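Local coordinates for protein putative hydrolase (Bacteroides ovatus, PDB 4HBS) that is a putative hydrolase of unknown specificity, with a five-bladed beta-propeller fold, that probably acts on carbohydrates, at residues A[44-48]-A[102-108]; A[57-61]-A[373-377]. All coordinates share one frame. Residue numbers count along the deposited sequence, not the author numbering.

Contact 1: residues A[44-48]-A[102-108]; sequences KYNAL and QTPGEKD
In this five-bladed beta-propeller, the short helix 43-48 that follows strand 38-42 of one blade packs against the loop joining strands 98-102 and 111-113 of the next. Residues 44-48 form a regular helical turn, with Leu48 N hydrogen-bonded to Lys44 O at 3.0 Å. The partner leaves its strand extended at Gln102, turns at Gly105 (phi/psi 150/-42), enters the left-handed helical region at Glu106 (62/34) and returns to extended at Lys107; Leu48 and Asp108 have the nearest CA atoms, 6.1 Å apart. Tyr45, chi1 m and chi2 69°, reaches across the gap with its OH, which donates to Glu106 OE2 (2.9 Å, near the ring plane) and accepts from Gln102 NE2 (2.9 Å). Gln102 extends t,t to get there, and its OE1 accepts a hydrogen bond from Trp73 NE1. Glu106 (m,t) points toward the helix and also hydrogen-bonds a glycerol, probably from the crystallisation liquor. Lys44, t,t before bending at chi3, makes a salt bridge from NZ to Glu106 OE1 at 3.5 Å, although its strongest partner is Glu21; its NZ also lies 3.4 Å from the like-charged Lys107 NZ. Asp108 pairs with Arg51, just beyond the helix. Leu48, chi1 m and chi2 t, lays CD2 on the loop backbone, 3.7 Å from both Glu106 O and Lys107 C.

Contact 2: residues A[57-61]-A[373-377]; sequences GGDGV and ISTNT
A buried, side-chain-to-backbone contact joins two propeller blades about 7 Å from the centre of the molecule (centre to centre), where residues 57-61, leading into strand 60-65, meet strand 371-377. The strands are not paired through their backbones; Asn376 bridges them. Residues 373-377 are extended, so Ser374 and Asn376 point toward the other segment and Thr375 and Thr377 away. Opposite, Gly58 is almost fully stretched, Gly60 has positive phi (79/-100), and so has Val61 (71/82). CA atoms lie 5.8 Å apart for Asp59 and Asn376, 7.7 Å for Val61 and Ser374. With chi1 m, Asn376 accepts from Gly60 N through OD1 (2.7 Å), while ND2 donates to Thr375 O (2.9 Å) and weakly to Gly60 O (3.3 Å). Water 1 donates to Gly60 O (2.7 Å) and hydrogen-bonds Ser374 OG (2.9 Å), which also hydrogen-bonds His362. Val61 CG2 packs 3.7 Å from Asn376 ND2. One carboxamide thus holds Gly60 firmly through its N and only weakly through its O, joining the blades without continuing either sheet.

Overall arrangement
From the N terminus, the chain enters the first blade through strands 24-26 and 38-42, then passes through helix 43-48 and the segment 57-61 into the next blade. Contact 1 closes a loop when the chain comes back at 102-108, after the first three strands of that blade's sheet, 60-65, 71-75 and 98-102. Contact 2 stays open through the remaining blades and closes only at strand 371-377, after strand 356-361 has brought the chain back to the sheet of strand 38-42. The two loops cross, since 57-61 lies between 44-48 and 102-108 and its partner 373-377 lies beyond both. Both tie the blade shared by the chain's two ends to its neighbour, contact 1 farther out and contact 2 nearer the centre.

Contact 1: residues A[44-48]-A[102-108]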
ATOM      1  N   LYS A  44     -14.238  -9.742   7.878  1.00 47.28           N
ATOM      2  CA  LYS A  44     -14.705  -8.481   8.487  1.00 46.92           C
ATOM      3  C   LYS A  44     -14.222  -7.303   7.658  1.00 50.21           C
ATOM      4  O   LYS A  44     -15.003  -6.395   7.371  1.00 51.28           O
ATOM      5  CB  LYS A  44     -14.169  -8.352   9.930  1.00 49.37           C
ATOM      6  CG  LYS A  44     -14.803  -7.273  10.784  1.00 45.53           C
ATOM      7  CD  LYS A  44     -14.130  -7.222  12.164  1.00 43.74           C
ATOM      8  CE  LYS A  44     -15.101  -7.310  13.310  1.00 59.88           C
ATOM      9  NZ  LYS A  44     -15.755  -6.004  13.618  1.00 73.08           N
ATOM     10  N   TYR A  45     -12.917  -7.316   7.273  1.00 44.06           N
ATOM     11  CA  TYR A  45     -12.322  -6.238   6.480  1.00 41.02           C
ATOM     12  C   TYR A  45     -12.768  -6.348   5.048  1.00 44.67           C
ATOM     13  O   TYR A  45     -13.132  -5.339   4.479  1.00 45.37           O
ATOM     14  CB  TYR A  45     -10.797  -6.181   6.615  1.00 40.02           C
ATOM     15  CG  TYR A  45     -10.411  -5.321   7.794  1.00 41.20           C
ATOM     16  CD1 TYR A  45     -10.672  -5.737   9.094  1.00 43.21           C
ATOM     17  CD2 TYR A  45      -9.964  -4.019   7.610  1.00 42.03           C
ATOM     18  CE1 TYR A  45     -10.431  -4.905  10.184  1.00 43.78           C
ATOM     19  CE2 TYR A  45      -9.745  -3.167   8.690  1.00 44.11           C
ATOM     20  CZ  TYR A  45     -10.005  -3.602   9.978  1.00 50.20           C
ATOM     21  OH  TYR A  45      -9.807  -2.731  11.033  1.00 47.61           O
ATOM     22  N   ASN A  46     -12.851  -7.554   4.478  1.00 40.66           N
ATOM     23  CA  ASN A  46     -13.384  -7.707   3.119  1.00 39.61           C
ATOM     24  C   ASN A  46     -14.796  -7.088   3.038  1.00 45.14           C
ATOM     25  O   ASN A  46     -15.111  -6.457   2.037  1.00 44.69           O
ATOM     26  CB  ASN A  46     -13.421  -9.183   2.695  1.00 36.98           C
ATOM     27  CG  ASN A  46     -12.059  -9.769   2.437  1.00 54.55           C
ATOM     28  OD1 ASN A  46     -11.034  -9.116   2.626  1.00 53.33           O
ATOM     29  ND2 ASN A  46     -12.002 -11.018   1.999  1.00 42.51           N
ATOM     30  N   ALA A  47     -15.610  -7.204   4.127  1.00 42.67           N
ATOM     31  CA  ALA A  47     -16.960  -6.627   4.185  1.00 42.51           C
ATOM     32  C   ALA A  47     -16.897  -5.126   4.325  1.00 46.76           C
ATOM     33  O   ALA A  47     -17.683  -4.433   3.673  1.00 47.59           O
ATOM     34  CB  ALA A  47     -17.748  -7.217   5.340  1.00 44.09           C
ATOM     35  N   LEU A  48     -15.958  -4.602   5.141  1.00 42.45           N
ATOM     36  CA  LEU A  48     -15.805  -3.153   5.296  1.00 42.45           C
ATOM     37  C   LEU A  48     -15.562  -2.464   3.952  1.00 47.56           C
ATOM     38  O   LEU A  48     -16.136  -1.405   3.714  1.00 49.83           O
ATOM     39  CB  LEU A  48     -14.657  -2.801   6.254  1.00 42.25           C
ATOM     40  CG  LEU A  48     -14.967  -2.853   7.730  1.00 47.54           C
ATOM     41  CD1 LEU A  48     -13.686  -2.708   8.539  1.00 47.28           C
ATOM     42  CD2 LEU A  48     -15.996  -1.771   8.130  1.00 50.01           C
ATOM     43  N   GLN A 102      -9.866   5.969   9.506  1.00 46.42           N
ATOM     44  CA  GLN A 102     -10.630   4.941  10.204  1.00 46.71           C
ATOM     45  C   GLN A 102     -10.555   5.230  11.673  1.00 53.91           C
ATOM     46  O   GLN A 102      -9.446   5.303  12.198  1.00 54.86           O
ATOM     47  CB  GLN A 102     -10.062   3.557   9.924  1.00 46.86           C
ATOM     48  CG  GLN A 102     -10.741   2.418  10.690  1.00 53.78           C
ATOM     49  CD  GLN A 102     -10.029   1.109  10.548  1.00 65.01           C
ATOM     50  OE1 GLN A 102      -8.969   1.011   9.943  1.00 61.23           O
ATOM     51  NE2 GLN A 102     -10.570   0.081  11.153  1.00 59.85           N
ATOM     52  N   THR A 103     -11.709   5.362  12.355  1.00 51.38           N
ATOM     53  CA  THR A 103     -11.758   5.599  13.800  1.00 52.41           C
ATOM     54  C   THR A 103     -12.017   4.276  14.517  1.00 58.09           C
ATOM     55  O   THR A 103     -12.532   3.348  13.896  1.00 56.49           O
ATOM     56  CB  THR A 103     -12.866   6.607  14.124  1.00 55.27           C
ATOM     57  OG1 THR A 103     -14.106   6.114  13.598  1.00 55.52           O
ATOM     58  CG2 THR A 103     -12.572   7.983  13.577  1.00 50.34           C
ATOM     59  N   PRO A 104     -11.744   4.159  15.839  1.00 57.30           N
ATOM     60  CA  PRO A 104     -12.052   2.891  16.537  1.00 57.80           C
ATOM     61  C   PRO A 104     -13.535   2.496  16.434  1.00 62.79           C
ATOM     62  O   PRO A 104     -14.396   3.368  16.590  1.00 64.06           O
ATOM     63  CB  PRO A 104     -11.658   3.193  17.987  1.00 60.84           C
ATOM     64  CG  PRO A 104     -10.651   4.275  17.883  1.00 64.54           C
ATOM     65  CD  PRO A 104     -11.112   5.130  16.755  1.00 59.28           C
ATOM     66  N   GLY A 105     -13.811   1.213  16.136  1.00 58.28           N
ATOM     67  CA  GLY A 105     -15.180   0.698  16.028  1.00 58.39           C
ATOM     68  C   GLY A 105     -15.356  -0.452  15.053  1.00 61.12           C
ATOM     69  O   GLY A 105     -16.096  -1.395  15.338  1.00 61.85           O
ATOM     70  N   GLU A 106     -14.702  -0.356  13.877  1.00 55.22           N
ATOM     71  CA  GLU A 106     -14.723  -1.354  12.794  1.00 53.05           C
ATOM     72  C   GLU A 106     -16.140  -1.592  12.173  1.00 57.50           C
ATOM     73  O   GLU A 106     -16.444  -2.696  11.692  1.00 57.24           O
ATOM     74  CB  GLU A 106     -14.076  -2.669  13.236  1.00 53.77           C
ATOM     75  CG  GLU A 106     -12.586  -2.534  13.438  1.00 56.04           C
ATOM     76  CD  GLU A 106     -11.908  -3.839  13.784  1.00 73.56           C
ATOM     77  OE1 GLU A 106     -12.557  -4.707  14.417  1.00 67.44           O
ATOM     78  OE2 GLU A 106     -10.712  -3.983  13.443  1.00 65.23           O
ATOM     79  N   LYS A 107     -16.952  -0.522  12.108  1.00 54.04           N
ATOM     80  CA  LYS A 107     -18.248  -0.494  11.424  1.00 53.66           C
ATOM     81  C   LYS A 107     -18.059   0.486  10.221  1.00 55.92           C
ATOM     82  O   LYS A 107     -17.067   1.212  10.211  1.00 54.87           O
ATOM     83  CB  LYS A 107     -19.378  -0.060  12.394  1.00 57.66           C
ATOM     84  CG  LYS A 107     -19.495  -0.881  13.701  1.00 66.16           C
ATOM     85  CD  LYS A 107     -19.816  -2.387  13.495  1.00 76.45           C
ATOM     86  CE  LYS A 107     -18.838  -3.331  14.196  1.00 88.97           C
ATOM     87  NZ  LYS A 107     -18.965  -4.746  13.729  1.00 92.30           N
ATOM     88  N   ASP A 108     -18.949   0.501   9.205  1.00 51.70           N
ATOM     89  CA  ASP A 108     -18.754   1.409   8.057  1.00 50.28           C
ATOM     90  C   ASP A 108     -18.760   2.860   8.477  1.00 55.99           C
ATOM     91  O   ASP A 108     -18.036   3.667   7.893  1.00 55.64           O
ATOM     92  CB  ASP A 108     -19.797   1.211   6.960  1.00 52.18           C
ATOM     93  CG  ASP A 108     -19.309   1.768   5.624  1.00 65.39           C
ATOM     94  OD1 ASP A 108     -18.525   1.051   4.918  1.00 63.59           O
ATOM     95  OD2 ASP A 108     -19.626   2.950   5.319  1.00 72.04           O
TER

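Contact 2: residues A[57-61]-A[373-377]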
ATOM      1  N   GLY A  57     -14.286   0.703  -4.588  1.00 38.16           N
ATOM      2  CA  GLY A  57     -13.253  -0.030  -5.314  1.00 37.15           C
ATOM      3  C   GLY A  57     -12.004   0.811  -5.483  1.00 40.33           C
ATOM      4  O   GLY A  57     -12.101   2.019  -5.690  1.00 38.67           O
ATOM      5  N   GLY A  58     -10.838   0.189  -5.368  1.00 38.17           N
ATOM      6  CA  GLY A  58      -9.585   0.922  -5.402  1.00 38.02           C
ATOM      7  C   GLY A  58      -8.309   0.118  -5.369  1.00 43.21           C
ATOM      8  O   GLY A  58      -8.308  -1.109  -5.316  1.00 44.30           O
ATOM      9  N   ASP A  59      -7.224   0.859  -5.365  1.00 40.26           N
ATOM     10  CA  ASP A  59      -5.828   0.471  -5.545  1.00 39.94           C
ATOM     11  C   ASP A  59      -4.987   1.120  -4.460  1.00 43.54           C
ATOM     12  O   ASP A  59      -5.458   2.057  -3.808  1.00 42.22           O
ATOM     13  CB  ASP A  59      -5.477   1.062  -6.903  1.00 42.47           C
ATOM     14  CG  ASP A  59      -4.292   0.574  -7.665  1.00 61.32           C
ATOM     15  OD1 ASP A  59      -4.399  -0.499  -8.265  1.00 61.57           O
ATOM     16  OD2 ASP A  59      -3.350   1.396  -7.898  1.00 71.13           O
ATOM     17  N   GLY A  60      -3.746   0.673  -4.304  1.00 40.68           N
ATOM     18  CA  GLY A  60      -2.855   1.176  -3.263  1.00 40.43           C
ATOM     19  C   GLY A  60      -3.225   0.531  -1.947  1.00 43.74           C
ATOM     20  O   GLY A  60      -2.921  -0.643  -1.734  1.00 43.32           O
ATOM     21  N   VAL A  61      -3.977   1.257  -1.100  1.00 40.29           N
ATOM     22  CA  VAL A  61      -4.475   0.756   0.188  1.00 40.50           C
ATOM     23  C   VAL A  61      -3.277   0.649   1.131  1.00 45.11           C
ATOM     24  O   VAL A  61      -2.663  -0.408   1.259  1.00 44.21           O
ATOM     25  CB  VAL A  61      -5.287  -0.586   0.051  1.00 43.42           C
ATOM     26  CG1 VAL A  61      -5.977  -0.950   1.353  1.00 42.84           C
ATOM     27  CG2 VAL A  61      -6.321  -0.492  -1.078  1.00 42.93           C
ATOM     28  N   ILE A 373      -2.223  -8.466   5.912  1.00 47.36           N
ATOM     29  CA  ILE A 373      -1.844  -8.245   4.521  1.00 45.85           C
ATOM     30  C   ILE A 373      -3.079  -7.920   3.683  1.00 49.60           C
ATOM     31  O   ILE A 373      -4.166  -8.413   3.975  1.00 50.03           O
ATOM     32  CB  ILE A 373      -1.112  -9.525   4.003  1.00 48.54           C
ATOM     33  CG1 ILE A 373       0.240  -9.709   4.733  1.00 49.06           C
ATOM     34  CG2 ILE A 373      -0.895  -9.494   2.492  1.00 48.15           C
ATOM     35  CD1 ILE A 373       0.739 -11.083   4.754  1.00 49.67           C
ATOM     36  N   SER A 374      -2.911  -7.103   2.644  1.00 44.52           N
ATOM     37  CA  SER A 374      -3.996  -6.743   1.737  1.00 43.27           C
ATOM     38  C   SER A 374      -3.470  -6.732   0.324  1.00 48.01           C
ATOM     39  O   SER A 374      -2.348  -6.289   0.103  1.00 48.16           O
ATOM     40  CB  SER A 374      -4.590  -5.381   2.098  1.00 45.27           C
ATOM     41  OG  SER A 374      -3.839  -4.288   1.595  1.00 47.21           O
ATOM     42  N   THR A 375      -4.270  -7.213  -0.632  1.00 44.26           N
ATOM     43  CA  THR A 375      -3.899  -7.234  -2.039  1.00 43.02           C
ATOM     44  C   THR A 375      -4.639  -6.164  -2.803  1.00 47.66           C
ATOM     45  O   THR A 375      -5.443  -5.430  -2.246  1.00 48.18           O
ATOM     46  CB  THR A 375      -4.269  -8.585  -2.645  1.00 48.84           C
ATOM     47  OG1 THR A 375      -5.691  -8.754  -2.615  1.00 48.24           O
ATOM     48  CG2 THR A 375      -3.578  -9.729  -1.978  1.00 47.97           C
ATOM     49  N   ASN A 376      -4.309  -6.047  -4.073  1.00 43.56           N
ATOM     50  CA  ASN A 376      -5.004  -5.278  -5.090  1.00 42.22           C
ATOM     51  C   ASN A 376      -5.166  -6.256  -6.223  1.00 46.16           C
ATOM     52  O   ASN A 376      -4.241  -7.040  -6.435  1.00 44.57           O
ATOM     53  CB  ASN A 376      -4.214  -4.039  -5.544  1.00 38.88           C
ATOM     54  CG  ASN A 376      -4.064  -2.876  -4.593  1.00 55.68           C
ATOM     55  OD1 ASN A 376      -3.370  -1.912  -4.933  1.00 50.57           O
ATOM     56  ND2 ASN A 376      -4.700  -2.873  -3.412  1.00 44.81           N
ATOM     57  N   THR A 377      -6.319  -6.269  -6.922  1.00 43.77           N
ATOM     58  CA  THR A 377      -6.533  -7.177  -8.049  1.00 43.39           C
ATOM     59  C   THR A 377      -7.084  -6.398  -9.208  1.00 47.33           C
ATOM     60  O   THR A 377      -7.554  -5.282  -9.039  1.00 47.75           O
ATOM     61  CB  THR A 377      -7.374  -8.389  -7.661  1.00 51.40           C
ATOM     62  OG1 THR A 377      -8.415  -7.981  -6.779  1.00 53.04           O
ATOM     63  CG2 THR A 377      -6.530  -9.463  -6.999  1.00 49.09           C
TER
HETATM   64  O   HOH W   1      -2.762  -3.198  -0.864  1.00 41.11           O